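Local coordinates for protein D-hydantoinase (Ralstonia pickettii, PDB 1NFG) that probably catalyses the stereospecific hydrolysis of the cyclic amide bond of D-hydantoin derivatives, with two zinc ions bound per subunit, at residues A218-L223 against L244-R249; N230-I235 against G254-A259. All blocks are in the same frame, centred on the assembly; numbering follows the deposited sequence.

Overall arrangement
The two contacts are successive layers of one wall of the TIM barrel: contact 1 joins two outer helices, and contact 2 joins the two strands beneath them. Their centres lie about 10 Å apart, and in the chain the elements alternate as helix 212-229, strand 233-235, helix 241-253 and strand 257-262. Leu223 is the main bridge, its CD2 resting 3.4 Å from Ala257 CB and 3.5 Å from Ile235 CD1. Both contacts lie close to the metal centre. The side chain of Thr219 is about 7 Å from that of the zinc ligand His237, and that of Ile235 is about 6 Å from it; a bound zinc ion lies about 10 Å from the side chain of Ile235.

Contact 1 of 2, residues A218-L223 against L244-R249; sequences ATARAL and LEEVMR
Ala220 lays its CB over one face of the Glu246 carboxylate, 3.7 Å from Glu246 CD, while two arginines pair with the oxygens of that group. Arg249, a turn further along the same helix, brings NH1 to within 3.4 Å of Glu246 OE1; the bond is weak, though it forms part of a salt bridge, and OE1 lies at the edge of the guanidinium, in its plane. The other oxygen, OE2, pairs with Arg249 of the second subunit, on which Arg249 also packs, so this helix pair lies at a subunit interface. Two positive partners would be expected to keep the buried carboxylate ionised. A bend at chi2 (-64°) brings CD round toward Ala220 CB, and CG, CD and OE1 all lie near that methyl.

Beside this polar patch the contact is apolar. Thr219 CG2, anti to its own backbone N, reaches Val247 CG2 at 3.9 Å and Glu246 CB at 4.1 Å, whereas its OG1 turns back to bond Glu215 O. Leu223 sends CD1 against the backbone of the facing helix, 3.6 Å from Val247 CA.

The segments 218-223 and 244-249 run nearly parallel, at 20°, with axes 8.7 Å apart at closest approach, as befits neighbouring outer helices of a TIM barrel. Thr219 touches the loop at Ala182. Leu244 turns away from helix 212-229, onto Val297 and Ala301 of helix 292-303, and Val247 continues inward to Ala259 of strand 257-262.

Contact 2 of 2, residues N230-I235 against G254-A259; sequences NAPIYI and GVRALA
Arg256 runs alongside Pro232, the two side chains pointing the same way. Its CB starts the contact 3.9 Å from Pro232 CA. A bend at chi3 (-71°) then places NE 4.0 Å from Pro232 CD, and beyond it the guanidinium spreads over the proline, with Pro232 CD against one face and offset toward the rim, 3.3 Å from CZ. At the tip NH2 donates a weak, bent bond of 3.1 Å to Asn230 O, which meets the group at its edge. Asn230, with positive phi, is the C-prime residue of the Schellman motif that ends helix 212-229, and the weak bond links that helix end to the residue just before strand 257-262. A water joins the backbones nearby, accepting from Arg256 N and donating to Ala231 O.

Beyond the proline the chains pair as parallel strands, 233-235 beside 257-259, the two strands of a beta-alpha-beta unit in the TIM barrel whose connecting helix is 241-253. Ile233 uses both its backbone N and its O, the first to Arg256 O and the second to Leu258 N at 2.9 Å. Ile235 N then reaches Leu258 O at 2.8 Å in a nearly straight bond (172°), although the donor is tilted from the carbonyl plane. On one face Tyr234 and Leu258 cross at about a right angle, Tyr234 CD2 lying 3.8 Å from Leu258 CB; the tyrosine hydroxyl bonds Glu260 and its ring meets Phe373 edge-to-face. The other face carries Ile233 beside Ala257 and Ile235 beside Ala259, the end of Ile233 leading away, and Ala257 packs on Ala250 of helix 241-253.

Contact 1 of 2, residues A218-L223 against L244-R249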
ATOM      1  N   ALA A 218       6.904   4.749 -15.320  1.00 13.56           N
ATOM      2  CA  ALA A 218       7.100   6.114 -15.805  1.00 13.41           C
ATOM      3  C   ALA A 218       6.303   7.102 -14.965  1.00 13.37           C
ATOM      4  O   ALA A 218       6.810   8.159 -14.564  1.00 12.30           O
ATOM      5  CB  ALA A 218       6.688   6.208 -17.259  1.00 14.09           C
ATOM      6  N   THR A 219       5.051   6.754 -14.692  1.00 12.73           N
ATOM      7  CA  THR A 219       4.210   7.617 -13.881  1.00 12.82           C
ATOM      8  C   THR A 219       4.902   7.893 -12.544  1.00 13.10           C
ATOM      9  O   THR A 219       5.093   9.049 -12.146  1.00 12.58           O
ATOM     10  CB  THR A 219       2.849   6.958 -13.636  1.00 13.85           C
ATOM     11  OG1 THR A 219       2.181   6.767 -14.894  1.00 15.32           O
ATOM     12  CG2 THR A 219       1.992   7.824 -12.726  1.00 13.21           C
ATOM     13  N   ALA A 220       5.311   6.828 -11.866  1.00 13.25           N
ATOM     14  CA  ALA A 220       5.965   6.982 -10.578  1.00 13.60           C
ATOM     15  C   ALA A 220       7.212   7.853 -10.667  1.00 14.53           C
ATOM     16  O   ALA A 220       7.422   8.738  -9.829  1.00 16.33           O
ATOM     17  CB  ALA A 220       6.310   5.622 -10.010  1.00 12.61           C
ATOM     18  N   ARG A 221       8.035   7.609 -11.685  1.00 14.18           N
ATOM     19  CA  ARG A 221       9.268   8.371 -11.880  1.00 14.09           C
ATOM     20  C   ARG A 221       8.976   9.866 -12.053  1.00 14.90           C
ATOM     21  O   ARG A 221       9.582  10.718 -11.385  1.00 13.70           O
ATOM     22  CB  ARG A 221      10.015   7.821 -13.102  1.00 14.78           C
ATOM     23  CG  ARG A 221      11.338   8.503 -13.439  1.00 11.62           C
ATOM     24  CD  ARG A 221      12.322   7.476 -13.994  1.00 12.26           C
ATOM     25  NE  ARG A 221      11.729   6.623 -15.024  1.00 11.46           N
ATOM     26  CZ  ARG A 221      11.682   6.932 -16.317  1.00 14.49           C
ATOM     27  NH1 ARG A 221      12.205   8.082 -16.749  1.00 12.44           N
ATOM     28  NH2 ARG A 221      11.103   6.100 -17.180  1.00 12.58           N
ATOM     29  N   ALA A 222       8.042  10.182 -12.943  1.00 14.12           N
ATOM     30  CA  ALA A 222       7.685  11.571 -13.174  1.00 15.79           C
ATOM     31  C   ALA A 222       7.265  12.211 -11.848  1.00 16.25           C
ATOM     32  O   ALA A 222       7.766  13.273 -11.467  1.00 17.45           O
ATOM     33  CB  ALA A 222       6.556  11.655 -14.196  1.00 15.74           C
ATOM     34  N   LEU A 223       6.361  11.551 -11.131  1.00 15.97           N
ATOM     35  CA  LEU A 223       5.888  12.081  -9.858  1.00 15.46           C
ATOM     36  C   LEU A 223       7.028  12.245  -8.856  1.00 15.06           C
ATOM     37  O   LEU A 223       7.050  13.207  -8.081  1.00 14.50           O
ATOM     38  CB  LEU A 223       4.787  11.174  -9.296  1.00 15.05           C
ATOM     39  CG  LEU A 223       3.530  11.127 -10.175  1.00 13.66           C
ATOM     40  CD1 LEU A 223       2.623   9.981  -9.768  1.00 13.54           C
ATOM     41  CD2 LEU A 223       2.809  12.447 -10.074  1.00 11.88           C
ATOM     42  N   LEU A 244      -2.602   4.455 -11.780  1.00 16.91           N
ATOM     43  CA  LEU A 244      -3.419   5.309 -10.926  1.00 16.42           C
ATOM     44  C   LEU A 244      -2.901   5.202  -9.499  1.00 18.15           C
ATOM     45  O   LEU A 244      -2.815   6.201  -8.775  1.00 18.31           O
ATOM     46  CB  LEU A 244      -4.890   4.886 -10.976  1.00 13.55           C
ATOM     47  CG  LEU A 244      -5.834   5.591  -9.987  1.00 11.22           C
ATOM     48  CD1 LEU A 244      -5.687   7.105 -10.080  1.00  8.52           C
ATOM     49  CD2 LEU A 244      -7.266   5.176 -10.276  1.00  8.07           C
ATOM     50  N   GLU A 245      -2.535   3.986  -9.108  1.00 18.48           N
ATOM     51  CA  GLU A 245      -2.025   3.755  -7.770  1.00 20.43           C
ATOM     52  C   GLU A 245      -0.811   4.628  -7.455  1.00 20.42           C
ATOM     53  O   GLU A 245      -0.678   5.143  -6.336  1.00 19.22           O
ATOM     54  CB  GLU A 245      -1.662   2.287  -7.590  1.00 24.31           C
ATOM     55  CG  GLU A 245      -1.391   1.924  -6.148  1.00 30.24           C
ATOM     56  CD  GLU A 245      -1.080   0.453  -5.968  1.00 35.35           C
ATOM     57  OE1 GLU A 245      -1.727  -0.388  -6.643  1.00 36.46           O
ATOM     58  OE2 GLU A 245      -0.198   0.140  -5.136  1.00 39.11           O
ATOM     59  N   GLU A 246       0.076   4.795  -8.432  1.00 19.61           N
ATOM     60  CA  GLU A 246       1.264   5.615  -8.224  1.00 18.65           C
ATOM     61  C   GLU A 246       0.862   7.075  -8.024  1.00 18.17           C
ATOM     62  O   GLU A 246       1.448   7.785  -7.202  1.00 16.48           O
ATOM     63  CB  GLU A 246       2.211   5.493  -9.418  1.00 19.94           C
ATOM     64  CG  GLU A 246       2.780   4.093  -9.645  1.00 18.89           C
ATOM     65  CD  GLU A 246       3.663   3.609  -8.504  1.00 18.24           C
ATOM     66  OE1 GLU A 246       4.062   4.435  -7.655  1.00 18.71           O
ATOM     67  OE2 GLU A 246       3.965   2.399  -8.466  1.00 18.97           O
ATOM     68  N   VAL A 247      -0.134   7.524  -8.785  1.00 17.63           N
ATOM     69  CA  VAL A 247      -0.610   8.901  -8.663  1.00 17.28           C
ATOM     70  C   VAL A 247      -1.104   9.075  -7.239  1.00 16.52           C
ATOM     71  O   VAL A 247      -0.772  10.042  -6.542  1.00 15.43           O
ATOM     72  CB  VAL A 247      -1.775   9.176  -9.641  1.00 18.12           C
ATOM     73  CG1 VAL A 247      -2.434  10.510  -9.321  1.00 14.01           C
ATOM     74  CG2 VAL A 247      -1.253   9.164 -11.075  1.00 16.89           C
ATOM     75  N   MET A 248      -1.895   8.106  -6.808  1.00 16.00           N
ATOM     76  CA  MET A 248      -2.446   8.126  -5.471  1.00 16.68           C
ATOM     77  C   MET A 248      -1.349   8.146  -4.403  1.00 16.41           C
ATOM     78  O   MET A 248      -1.422   8.926  -3.440  1.00 15.82           O
ATOM     79  CB  MET A 248      -3.369   6.926  -5.293  1.00 16.72           C
ATOM     80  CG  MET A 248      -4.766   7.314  -4.874  1.00 22.10           C
ATOM     81  SD  MET A 248      -5.580   8.488  -5.979  1.00 20.01           S
ATOM     82  CE  MET A 248      -6.808   7.386  -6.743  1.00 25.75           C
ATOM     83  N   ARG A 249      -0.321   7.316  -4.571  1.00 15.62           N
ATOM     84  CA  ARG A 249       0.763   7.289  -3.587  1.00 17.29           C
ATOM     85  C   ARG A 249       1.456   8.644  -3.540  1.00 17.77           C
ATOM     86  O   ARG A 249       1.798   9.143  -2.467  1.00 18.90           O
ATOM     87  CB  ARG A 249       1.775   6.183  -3.916  1.00 17.81           C
ATOM     88  CG  ARG A 249       1.161   4.793  -3.943  1.00 20.43           C
ATOM     89  CD  ARG A 249       2.127   3.721  -4.393  1.00 23.46           C
ATOM     90  NE  ARG A 249       3.013   3.294  -3.318  1.00 27.72           N
ATOM     91  CZ  ARG A 249       4.338   3.356  -3.380  1.00 29.71           C
ATOM     92  NH1 ARG A 249       4.934   3.830  -4.468  1.00 30.49           N
ATOM     93  NH2 ARG A 249       5.066   2.946  -2.352  1.00 30.36           N
TER

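Contact 2 of 2, residues N230-I235 against G254-A259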
ATOM      1  N   ASN A 230       9.962  19.707  -6.310  1.00 25.08           N
ATOM      2  CA  ASN A 230       8.920  20.286  -5.472  1.00 24.66           C
ATOM      3  C   ASN A 230       8.047  21.164  -6.362  1.00 22.77           C
ATOM      4  O   ASN A 230       7.871  22.359  -6.127  1.00 21.35           O
ATOM      5  CB  ASN A 230       9.525  21.128  -4.353  1.00 26.19           C
ATOM      6  CG  ASN A 230       8.470  21.676  -3.419  1.00 29.91           C
ATOM      7  OD1 ASN A 230       8.720  22.624  -2.677  1.00 33.08           O
ATOM      8  ND2 ASN A 230       7.276  21.075  -3.445  1.00 30.65           N
ATOM      9  N   ALA A 231       7.493  20.539  -7.389  1.00 21.60           N
ATOM     10  CA  ALA A 231       6.669  21.234  -8.352  1.00 21.27           C
ATOM     11  C   ALA A 231       5.393  20.478  -8.659  1.00 20.79           C
ATOM     12  O   ALA A 231       5.312  19.265  -8.475  1.00 21.16           O
ATOM     13  CB  ALA A 231       7.460  21.422  -9.637  1.00 20.84           C
ATOM     14  N   PRO A 232       4.368  21.194  -9.127  1.00 20.05           N
ATOM     15  CA  PRO A 232       3.107  20.536  -9.464  1.00 19.11           C
ATOM     16  C   PRO A 232       3.314  19.845 -10.803  1.00 18.14           C
ATOM     17  O   PRO A 232       4.080  20.326 -11.635  1.00 18.89           O
ATOM     18  CB  PRO A 232       2.132  21.702  -9.566  1.00 19.28           C
ATOM     19  CG  PRO A 232       3.014  22.815 -10.079  1.00 19.00           C
ATOM     20  CD  PRO A 232       4.243  22.660  -9.225  1.00 18.08           C
ATOM     21  N   ILE A 233       2.641  18.719 -11.010  1.00 17.45           N
ATOM     22  CA  ILE A 233       2.767  17.989 -12.262  1.00 16.03           C
ATOM     23  C   ILE A 233       1.405  17.423 -12.630  1.00 16.73           C
ATOM     24  O   ILE A 233       0.577  17.164 -11.753  1.00 17.74           O
ATOM     25  CB  ILE A 233       3.806  16.849 -12.139  1.00 15.72           C
ATOM     26  CG1 ILE A 233       4.049  16.215 -13.502  1.00 14.77           C
ATOM     27  CG2 ILE A 233       3.319  15.796 -11.161  1.00 15.66           C
ATOM     28  CD1 ILE A 233       5.226  15.281 -13.524  1.00 16.62           C
ATOM     29  N   TYR A 234       1.177  17.237 -13.925  1.00 15.32           N
ATOM     30  CA  TYR A 234      -0.093  16.740 -14.420  1.00 16.22           C
ATOM     31  C   TYR A 234       0.130  15.509 -15.291  1.00 18.63           C
ATOM     32  O   TYR A 234       0.762  15.595 -16.342  1.00 20.85           O
ATOM     33  CB  TYR A 234      -0.770  17.862 -15.210  1.00 16.29           C
ATOM     34  CG  TYR A 234      -2.138  17.560 -15.788  1.00 16.04           C
ATOM     35  CD1 TYR A 234      -2.275  16.856 -16.982  1.00 15.84           C
ATOM     36  CD2 TYR A 234      -3.299  18.047 -15.174  1.00 16.41           C
ATOM     37  CE1 TYR A 234      -3.537  16.652 -17.561  1.00 17.63           C
ATOM     38  CE2 TYR A 234      -4.564  17.853 -15.740  1.00 14.55           C
ATOM     39  CZ  TYR A 234      -4.674  17.158 -16.933  1.00 17.39           C
ATOM     40  OH  TYR A 234      -5.910  16.981 -17.512  1.00 17.28           O
ATOM     41  N   ILE A 235      -0.377  14.360 -14.855  1.00 17.93           N
ATOM     42  CA  ILE A 235      -0.201  13.145 -15.627  1.00 17.94           C
ATOM     43  C   ILE A 235      -1.363  12.973 -16.589  1.00 19.05           C
ATOM     44  O   ILE A 235      -2.510  12.798 -16.169  1.00 19.97           O
ATOM     45  CB  ILE A 235      -0.074  11.883 -14.711  1.00 17.16           C
ATOM     46  CG1 ILE A 235       1.347  11.756 -14.153  1.00 16.03           C
ATOM     47  CG2 ILE A 235      -0.326  10.612 -15.525  1.00 14.83           C
ATOM     48  CD1 ILE A 235       1.856  12.951 -13.426  1.00 18.61           C
ATOM     49  N   GLY A 254       2.190  14.122  -0.419  1.00 20.28           N
ATOM     50  CA  GLY A 254       2.147  15.573  -0.447  1.00 21.27           C
ATOM     51  C   GLY A 254       2.564  16.171  -1.784  1.00 23.31           C
ATOM     52  O   GLY A 254       2.667  17.395  -1.929  1.00 23.76           O
ATOM     53  N   VAL A 255       2.815  15.314  -2.767  1.00 22.08           N
ATOM     54  CA  VAL A 255       3.206  15.798  -4.077  1.00 22.74           C
ATOM     55  C   VAL A 255       1.981  16.426  -4.726  1.00 23.70           C
ATOM     56  O   VAL A 255       0.895  15.848  -4.705  1.00 24.59           O
ATOM     57  CB  VAL A 255       3.721  14.637  -4.978  1.00 22.90           C
ATOM     58  CG1 VAL A 255       3.986  15.140  -6.394  1.00 20.02           C
ATOM     59  CG2 VAL A 255       4.996  14.046  -4.389  1.00 21.05           C
ATOM     60  N   ARG A 256       2.142  17.618  -5.285  1.00 24.38           N
ATOM     61  CA  ARG A 256       1.021  18.262  -5.950  1.00 25.49           C
ATOM     62  C   ARG A 256       0.864  17.572  -7.290  1.00 24.15           C
ATOM     63  O   ARG A 256       1.201  18.126  -8.333  1.00 25.90           O
ATOM     64  CB  ARG A 256       1.292  19.751  -6.140  1.00 28.79           C
ATOM     65  CG  ARG A 256       1.313  20.525  -4.830  1.00 35.55           C
ATOM     66  CD  ARG A 256       1.690  21.971  -5.074  1.00 43.47           C
ATOM     67  NE  ARG A 256       3.100  22.133  -5.432  1.00 49.09           N
ATOM     68  CZ  ARG A 256       3.604  23.226  -6.001  1.00 52.50           C
ATOM     69  NH1 ARG A 256       2.811  24.256  -6.286  1.00 52.55           N
ATOM     70  NH2 ARG A 256       4.904  23.293  -6.275  1.00 54.57           N
ATOM     71  N   ALA A 257       0.364  16.343  -7.246  1.00 22.07           N
ATOM     72  CA  ALA A 257       0.172  15.550  -8.448  1.00 20.20           C
ATOM     73  C   ALA A 257      -1.267  15.622  -8.918  1.00 19.54           C
ATOM     74  O   ALA A 257      -2.195  15.464  -8.122  1.00 20.86           O
ATOM     75  CB  ALA A 257       0.554  14.105  -8.178  1.00 18.92           C
ATOM     76  N   LEU A 258      -1.445  15.868 -10.211  1.00 17.55           N
ATOM     77  CA  LEU A 258      -2.773  15.946 -10.800  1.00 16.08           C
ATOM     78  C   LEU A 258      -2.780  14.907 -11.890  1.00 15.24           C
ATOM     79  O   LEU A 258      -1.723  14.539 -12.388  1.00 16.98           O
ATOM     80  CB  LEU A 258      -3.022  17.318 -11.424  1.00 15.13           C
ATOM     81  CG  LEU A 258      -2.600  18.535 -10.606  1.00 17.51           C
ATOM     82  CD1 LEU A 258      -2.947  19.792 -11.368  1.00 17.08           C
ATOM     83  CD2 LEU A 258      -3.296  18.518  -9.251  1.00 20.06           C
ATOM     84  N   ALA A 259      -3.963  14.433 -12.260  1.00 13.42           N
ATOM     85  CA  ALA A 259      -4.068  13.445 -13.310  1.00 15.02           C
ATOM     86  C   ALA A 259      -5.427  13.533 -13.989  1.00 16.44           C
ATOM     87  O   ALA A 259      -6.337  14.200 -13.499  1.00 16.18           O
ATOM     88  CB  ALA A 259      -3.846  12.055 -12.740  1.00 14.82           C
TER
HETATM   89  O   HOH W   1       4.833  18.954  -5.568  1.00 17.02           O